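Local structure of ErfK/YbiS/YcfS/YnhG family protein (Xylanimonas cellulosilytica, 4LPQ) at residues P11-G17 with G39-W43; F135-R141 with R156-G162. The protein probably acts as a peptidoglycan L,D-transpeptidase in cell wall synthesis, this chain comprising a putative peptidoglycan-binding domain and the catalytic domain. All coordinates share one frame; numbering follows the deposited sequence. Where two conformers were deposited one is given.

Interaction 1 of 2, residues P11-G17 with G39-W43; sequences PQRGSTG and GDYGW
The ring of Y41 lies against the Q12-S15 turn, facing the peptide group that joins Q12 to R13. With CG anti to the backbone N (chi1 -171°), the side chain heads for that turn. Its CB rests 3.5 Å from S15 O and equally near Q12 O. Beyond it, CD2 approaches Q12 O while CD1 lies beside R13 CA, and CE2 and CE1 continue under Q12 CA and R13 N. Q12 C sits 3.3 Å above the ring plane, over its centre. At the tip, Y41 OH shares a water with R13 N, which donates to that water across 2.7 Å, and forms a weak hydrogen bond to G62 O. V20, L23 and V49 receive the ring carbons while the hydroxyl reaches polar partners, a division that suits tyrosine. Replacing it by an alanine is likely to take away the flat ring under the Q12-R13 peptide and leave the water on R13 N without its phenolic partner.

The backbones fasten the pair. G14 N donates to Y41 O at 2.9 Å, nearly straight at 172°; Y41 N returns a bond to S15 O, and G17 N reaches G39 O. Q12 to S15 form a type II turn, where G14 adopts a positive phi that favours glycine. Both S15 N and S15 OG bind Q12 O. R13 bends at chi2 (73°) and brings its guanidinium face over the G42-W43 peptide, W43 N lying 3.4 Å above its plane. The T16 OG1 to D40 OD1 bond belongs to one of two deposited conformers and is less certain. Direct backbone bonds, with the ring packed under the turn, probably hold the two loops together as they lead through the N-caps G17 and G42 into helices 18-30 and 43-56.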
loop_
_atom_site.group_PDB
_atom_site.type_symbol
_atom_site.label_atom_id
_atom_site.label_comp_id
_atom_site.label_asym_id
_atom_site.label_seq_id
_atom_site.Cartn_x
_atom_site.Cartn_y
_atom_site.Cartn_z
ATOM N N PRO A 11 -2.687 -4.405 20.249
ATOM C CA PRO A 11 -2.482 -5.299 19.102
ATOM C C PRO A 11 -1.227 -4.971 18.313
ATOM O O PRO A 11 -0.964 -3.816 18.016
ATOM C CB PRO A 11 -3.716 -5.072 18.260
ATOM C CG PRO A 11 -4.720 -4.722 19.283
ATOM C CD PRO A 11 -4.022 -3.918 20.334
ATOM N N GLN A 12 -0.402 -5.996 18.055
ATOM C CA GLN A 12 0.822 -5.864 17.314
ATOM C C GLN A 12 1.144 -7.206 16.678
ATOM O O GLN A 12 0.509 -8.200 16.987
ATOM C CB GLN A 12 1.950 -5.428 18.248
ATOM C CG GLN A 12 2.238 -6.327 19.467
ATOM C CD GLN A 12 3.245 -5.710 20.373
ATOM O OE1 GLN A 12 2.925 -5.000 21.340
ATOM N NE2 GLN A 12 4.475 -5.886 20.016
ATOM N N ARG A 13 2.173 -7.222 15.808
ATOM C CA ARG A 13 2.482 -8.469 15.115
ATOM C C ARG A 13 2.710 -9.589 16.123
ATOM O O ARG A 13 3.455 -9.414 17.078
ATOM C CB ARG A 13 3.744 -8.250 14.267
ATOM C CG ARG A 13 4.125 -9.471 13.445
ATOM C CD ARG A 13 3.213 -9.713 12.272
ATOM N NE ARG A 13 3.523 -10.918 11.504
ATOM C CZ ARG A 13 4.365 -10.942 10.490
ATOM N NH1 ARG A 13 4.893 -9.842 10.062
ATOM N NH2 ARG A 13 4.621 -12.095 9.883
ATOM N N GLY A 14 2.014 -10.718 15.914
ATOM C CA GLY A 14 2.119 -11.882 16.767
ATOM C C GLY A 14 0.976 -11.966 17.756
ATOM O O GLY A 14 0.811 -13.015 18.374
ATOM N N SER A 15 0.296 -10.872 18.002
ATOM C CA SER A 15 -0.836 -10.902 18.931
ATOM C C SER A 15 -1.960 -11.787 18.387
ATOM O O SER A 15 -2.160 -11.925 17.149
ATOM C CB SER A 15 -1.442 -9.482 19.081
ATOM O OG SER A 15 -0.586 -8.543 19.689
ATOM N N THR A 16 -2.784 -12.303 19.317
ATOM C CA THR A 16 -4.013 -13.002 18.945
ATOM C C THR A 16 -5.093 -12.666 19.963
ATOM O O THR A 16 -4.824 -12.269 21.121
ATOM C CB THR A 16 -3.719 -14.527 18.998
ATOM O OG1 THR A 16 -4.710 -15.331 18.354
ATOM C CG2 THR A 16 -3.740 -14.983 20.396
ATOM N N GLY A 17 -6.311 -12.821 19.510
ATOM C CA GLY A 17 -7.418 -12.643 20.403
ATOM C C GLY A 17 -8.504 -11.697 19.900
ATOM O O GLY A 17 -8.416 -11.165 18.808
ATOM N N GLY A 39 -8.523 -12.989 14.035
ATOM C CA GLY A 39 -7.972 -12.821 15.357
ATOM C C GLY A 39 -6.488 -13.086 15.487
ATOM O O GLY A 39 -5.954 -12.985 16.626
ATOM N N ASP A 40 -5.795 -13.316 14.381
ATOM C CA ASP A 40 -4.342 -13.501 14.417
ATOM C C ASP A 40 -3.635 -12.386 13.657
ATOM O O ASP A 40 -3.857 -12.214 12.476
ATOM C CB ASP A 40 -3.965 -14.811 13.779
ATOM C CG ASP A 40 -4.450 -16.002 14.581
ATOM O OD1 ASP A 40 -4.643 -15.970 15.804
ATOM O OD2 ASP A 40 -4.593 -17.129 13.994
ATOM N N TYR A 41 -2.807 -11.621 14.345
ATOM C CA TYR A 41 -2.108 -10.494 13.717
ATOM C C TYR A 41 -0.824 -11.005 13.063
ATOM O O TYR A 41 0.236 -11.083 13.690
ATOM C CB TYR A 41 -1.881 -9.424 14.727
ATOM C CG TYR A 41 -1.362 -8.091 14.268
ATOM C CD1 TYR A 41 -0.496 -7.962 13.207
ATOM C CD2 TYR A 41 -1.727 -6.922 14.932
ATOM C CE1 TYR A 41 0.103 -6.748 12.895
ATOM C CE2 TYR A 41 -1.168 -5.696 14.652
ATOM C CZ TYR A 41 -0.265 -5.613 13.618
ATOM O OH TYR A 41 0.336 -4.406 13.291
ATOM N N GLY A 42 -0.960 -11.391 11.794
ATOM C CA GLY A 42 0.097 -11.801 10.957
ATOM C C GLY A 42 0.525 -10.811 9.928
ATOM O O GLY A 42 0.290 -9.600 10.087
ATOM N N TRP A 43 1.193 -11.288 8.883
ATOM C CA TRP A 43 1.742 -10.421 7.865
ATOM C C TRP A 43 0.730 -9.542 7.165
ATOM O O TRP A 43 0.980 -8.355 6.878
ATOM C CB TRP A 43 2.566 -11.252 6.878
ATOM C CG TRP A 43 3.452 -10.554 5.963
ATOM C CD1 TRP A 43 4.785 -10.378 6.073
ATOM C CD2 TRP A 43 3.092 -10.019 4.686
ATOM N NE1 TRP A 43 5.291 -9.676 4.997
ATOM C CE2 TRP A 43 4.254 -9.466 4.119
ATOM C CE3 TRP A 43 1.880 -9.895 3.981
ATOM C CZ2 TRP A 43 4.272 -8.817 2.904
ATOM C CZ3 TRP A 43 1.913 -9.280 2.713
ATOM C CH2 TRP A 43 3.097 -8.723 2.235
HETATM O O HOH W 1 3.118 -4.967 14.726
#

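Interaction 2 of 2, residues F135-R141 with R156-G162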
loop_
_atom_site.group_PDB
_atom_site.type_symbol
_atom_site.label_atom_id
_atom_site.label_comp_id
_atom_site.label_asym_id
_atom_site.label_seq_id
_atom_site.Cartn_x
_atom_site.Cartn_y
_atom_site.Cartn_z
ATOM N N PHE A 135 -0.446 10.079 -14.805
ATOM C CA PHE A 135 -0.051 9.066 -15.758
ATOM C C PHE A 135 -1.197 8.092 -16.000
ATOM O O PHE A 135 -2.338 8.329 -15.520
ATOM C CB PHE A 135 1.185 8.311 -15.238
ATOM C CG PHE A 135 2.307 9.195 -14.944
ATOM C CD1 PHE A 135 3.078 9.776 -15.921
ATOM C CD2 PHE A 135 2.700 9.495 -13.610
ATOM C CE1 PHE A 135 4.112 10.670 -15.612
ATOM C CE2 PHE A 135 3.757 10.329 -13.346
ATOM C CZ PHE A 135 4.471 10.925 -14.343
ATOM N N ALA A 136 -0.995 7.025 -16.745
ATOM C CA ALA A 136 -2.019 6.036 -17.006
ATOM C C ALA A 136 -1.346 4.686 -17.219
ATOM O O ALA A 136 -0.268 4.597 -17.754
ATOM C CB ALA A 136 -2.828 6.420 -18.267
ATOM N N VAL A 137 -2.053 3.638 -16.786
ATOM C CA VAL A 137 -1.622 2.296 -17.091
ATOM C C VAL A 137 -1.580 2.113 -18.604
ATOM O O VAL A 137 -2.622 2.348 -19.265
ATOM C CB VAL A 137 -2.541 1.237 -16.446
ATOM C CG1 VAL A 137 -2.136 -0.151 -16.840
ATOM C CG2 VAL A 137 -2.597 1.411 -14.925
ATOM N N TYR A 138 -0.443 1.706 -19.132
ATOM C CA TYR A 138 -0.301 1.573 -20.590
ATOM C C TYR A 138 0.032 0.156 -21.032
ATOM O O TYR A 138 -0.103 -0.208 -22.207
ATOM C CB TYR A 138 0.714 2.556 -21.191
ATOM C CG TYR A 138 2.165 2.209 -20.899
ATOM C CD1 TYR A 138 2.797 2.647 -19.734
ATOM C CD2 TYR A 138 2.885 1.461 -21.785
ATOM C CE1 TYR A 138 4.128 2.287 -19.512
ATOM C CE2 TYR A 138 4.172 1.134 -21.599
ATOM C CZ TYR A 138 4.804 1.516 -20.442
ATOM O OH TYR A 138 6.063 1.134 -20.258
HETATM N N MSE A 139 0.519 -0.625 -20.080
HETATM C CA MSE A 139 0.822 -2.086 -20.262
HETATM C C MSE A 139 0.793 -2.862 -18.999
HETATM O O MSE A 139 0.883 -2.211 -17.939
HETATM C CB MSE A 139 2.172 -2.159 -20.988
HETATM C CG MSE A 139 2.730 -3.632 -21.173
HETATM SE SE MSE A 139 4.437 -3.767 -22.047
HETATM C CE MSE A 139 4.731 -2.015 -21.631
ATOM N N GLN A 140 0.658 -4.150 -19.051
ATOM C CA GLN A 140 0.651 -4.950 -17.879
ATOM C C GLN A 140 1.238 -6.295 -18.264
ATOM O O GLN A 140 1.187 -6.660 -19.428
ATOM C CB GLN A 140 -0.702 -4.985 -17.251
ATOM C CG GLN A 140 -1.728 -5.645 -18.133
ATOM C CD GLN A 140 -3.133 -5.380 -17.621
ATOM O OE1 GLN A 140 -3.350 -4.464 -16.886
ATOM N NE2 GLN A 140 -4.036 -6.166 -17.968
ATOM N N ARG A 141 1.819 -6.980 -17.289
ATOM C CA ARG A 141 2.333 -8.305 -17.535
ATOM C C ARG A 141 1.817 -9.186 -16.440
ATOM O O ARG A 141 2.176 -9.000 -15.242
ATOM C CB ARG A 141 3.890 -8.244 -17.660
ATOM C CG ARG A 141 4.433 -7.507 -18.849
ATOM C CD ARG A 141 5.947 -7.363 -18.932
ATOM N NE ARG A 141 6.345 -6.734 -20.197
ATOM C CZ ARG A 141 7.502 -6.137 -20.429
ATOM N NH1 ARG A 141 8.380 -6.011 -19.429
ATOM N NH2 ARG A 141 7.770 -5.676 -21.681
ATOM N N ARG A 156 2.745 -9.302 -11.231
ATOM C CA ARG A 156 1.646 -8.688 -11.945
ATOM C C ARG A 156 1.805 -7.175 -12.067
ATOM O O ARG A 156 0.858 -6.443 -11.731
ATOM C CB ARG A 156 0.335 -9.156 -11.345
ATOM C CG ARG A 156 0.152 -10.667 -11.214
ATOM C CD ARG A 156 -1.219 -11.043 -10.709
ATOM N NE ARG A 156 -2.256 -10.918 -11.688
ATOM C CZ ARG A 156 -3.513 -11.085 -11.415
ATOM N NH1 ARG A 156 -3.937 -11.199 -10.183
ATOM N NH2 ARG A 156 -4.401 -11.140 -12.428
ATOM N N PRO A 157 2.925 -6.716 -12.633
ATOM C CA PRO A 157 3.069 -5.255 -12.818
ATOM C C PRO A 157 2.048 -4.642 -13.787
ATOM O O PRO A 157 1.761 -5.197 -14.829
ATOM C CB PRO A 157 4.491 -5.155 -13.320
ATOM C CG PRO A 157 4.753 -6.459 -14.049
ATOM C CD PRO A 157 4.071 -7.477 -13.184
ATOM N N LYS A 158 1.656 -3.449 -13.376
ATOM C CA LYS A 158 0.882 -2.542 -14.177
ATOM C C LYS A 158 1.735 -1.273 -14.414
ATOM O O LYS A 158 2.076 -0.561 -13.431
ATOM C CB LYS A 158 -0.413 -2.168 -13.551
ATOM C CG LYS A 158 -1.350 -3.336 -13.447
ATOM C CD LYS A 158 -2.689 -3.038 -13.567
ATOM C CE LYS A 158 -3.602 -4.206 -13.448
ATOM N NZ LYS A 158 -4.598 -4.349 -14.556
ATOM N N TYR A 159 2.214 -1.086 -15.615
ATOM C CA TYR A 159 3.174 -0.076 -15.929
ATOM C C TYR A 159 2.476 1.249 -16.252
ATOM O O TYR A 159 1.505 1.264 -16.997
ATOM C CB TYR A 159 4.025 -0.465 -17.143
ATOM C CG TYR A 159 4.806 -1.689 -16.965
ATOM C CD1 TYR A 159 4.249 -2.939 -17.090
ATOM C CD2 TYR A 159 6.148 -1.614 -16.671
ATOM C CE1 TYR A 159 4.970 -4.094 -16.897
ATOM C CE2 TYR A 159 6.908 -2.775 -16.506
ATOM C CZ TYR A 159 6.319 -4.021 -16.653
ATOM O OH TYR A 159 7.050 -5.207 -16.481
ATOM N N PHE A 160 2.968 2.359 -15.683
ATOM C CA PHE A 160 2.392 3.672 -15.909
ATOM C C PHE A 160 3.329 4.696 -16.482
ATOM O O PHE A 160 2.844 5.750 -16.968
ATOM C CB PHE A 160 1.690 4.245 -14.658
ATOM C CG PHE A 160 2.653 4.421 -13.475
ATOM C CD1 PHE A 160 3.371 5.588 -13.306
ATOM C CD2 PHE A 160 2.831 3.433 -12.518
ATOM C CE1 PHE A 160 4.225 5.780 -12.253
ATOM C CE2 PHE A 160 3.702 3.615 -11.486
ATOM C CZ PHE A 160 4.407 4.765 -11.375
ATOM N N ARG A 161 4.654 4.513 -16.500
ATOM C CA ARG A 161 5.571 5.439 -17.174
ATOM C C ARG A 161 6.858 4.708 -17.428
ATOM O O ARG A 161 7.593 4.450 -16.471
ATOM C CB ARG A 161 5.817 6.719 -16.327
ATOM C CG ARG A 161 6.623 7.759 -17.056
ATOM C CD ARG A 161 7.158 8.745 -16.044
ATOM N NE ARG A 161 7.721 9.908 -16.565
ATOM C CZ ARG A 161 8.977 10.269 -16.472
ATOM N NH1 ARG A 161 9.873 9.401 -16.143
ATOM N NH2 ARG A 161 9.351 11.476 -16.891
ATOM N N GLY A 162 7.121 4.310 -18.645
ATOM C CA GLY A 162 8.322 3.542 -18.927
ATOM C C GLY A 162 8.328 2.322 -18.003
ATOM O O GLY A 162 7.363 1.539 -17.971
HETATM O O HOH W 2 1.299 7.112 -18.609
#
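An antiparallel strand pair of the L,D-transpeptidase catalytic domain brings M139 opposite Y159 as a hydrogen-bonded pair and Q140 opposite K158 as a non-hydrogen-bonded one. Y159 N donates to M139 O at 2.9 Å, Y138 N to Y159 O, and R141 N to P157 O.

On one face Q140 and K158 run side by side. K158 NZ reaches Q140 OE1 at 2.6 Å from above the amide plane. A lysine suits this buried place because NZ also donates to M198 O and its charge lies against the W193 ring. On the other face the selenium of M139, a selenomethionine, lies obliquely over the Y159 ring in one of two deposited conformers, so this Met-aromatic contact is less certain; the Y159 ring edge meets M139 O in plane.

Y138 CG stands between its backbone N and carbonyl carbon (chi1 73°), which lays the ring alongside the second strand: CE1 is 3.6 Å from Y159 CB, and OH donates to G162 O at 2.7 Å. F135 CD2 approaches F160 CD1 at 4.0 Å, the rings turned by 40°, while R161 CB lies over one F135 face. A water accepts from A136 N and donates to F160 O.

P157 also packs on H167, the predicted proton donor/acceptor, so the strand pair abuts the probable active site; F160 and R161 form a classic beta bulge against strand 164-168 in this YkuD-type sheet.

In the fold
From the N terminus, the chain first passes through 11-17, runs along helix 18-30 and returns at 39-43, where interaction 1 closes a loop that is mostly helix. Only after helices 43-56 and 66-74 and several strands does interaction 2 open, its 135-141 and 156-162 segments closing a short excursion that includes strand 144-145. The two are therefore in series, neither nested nor crossed. The centres of interactions 1 and 2 are about 34 Å apart, on opposite sides of the chain's centre. Interaction 1 joins the two loops entering the first helices of the putative peptidoglycan-binding domain; interaction 2 joins neighbouring strands in the mixed sheet of the catalytic domain.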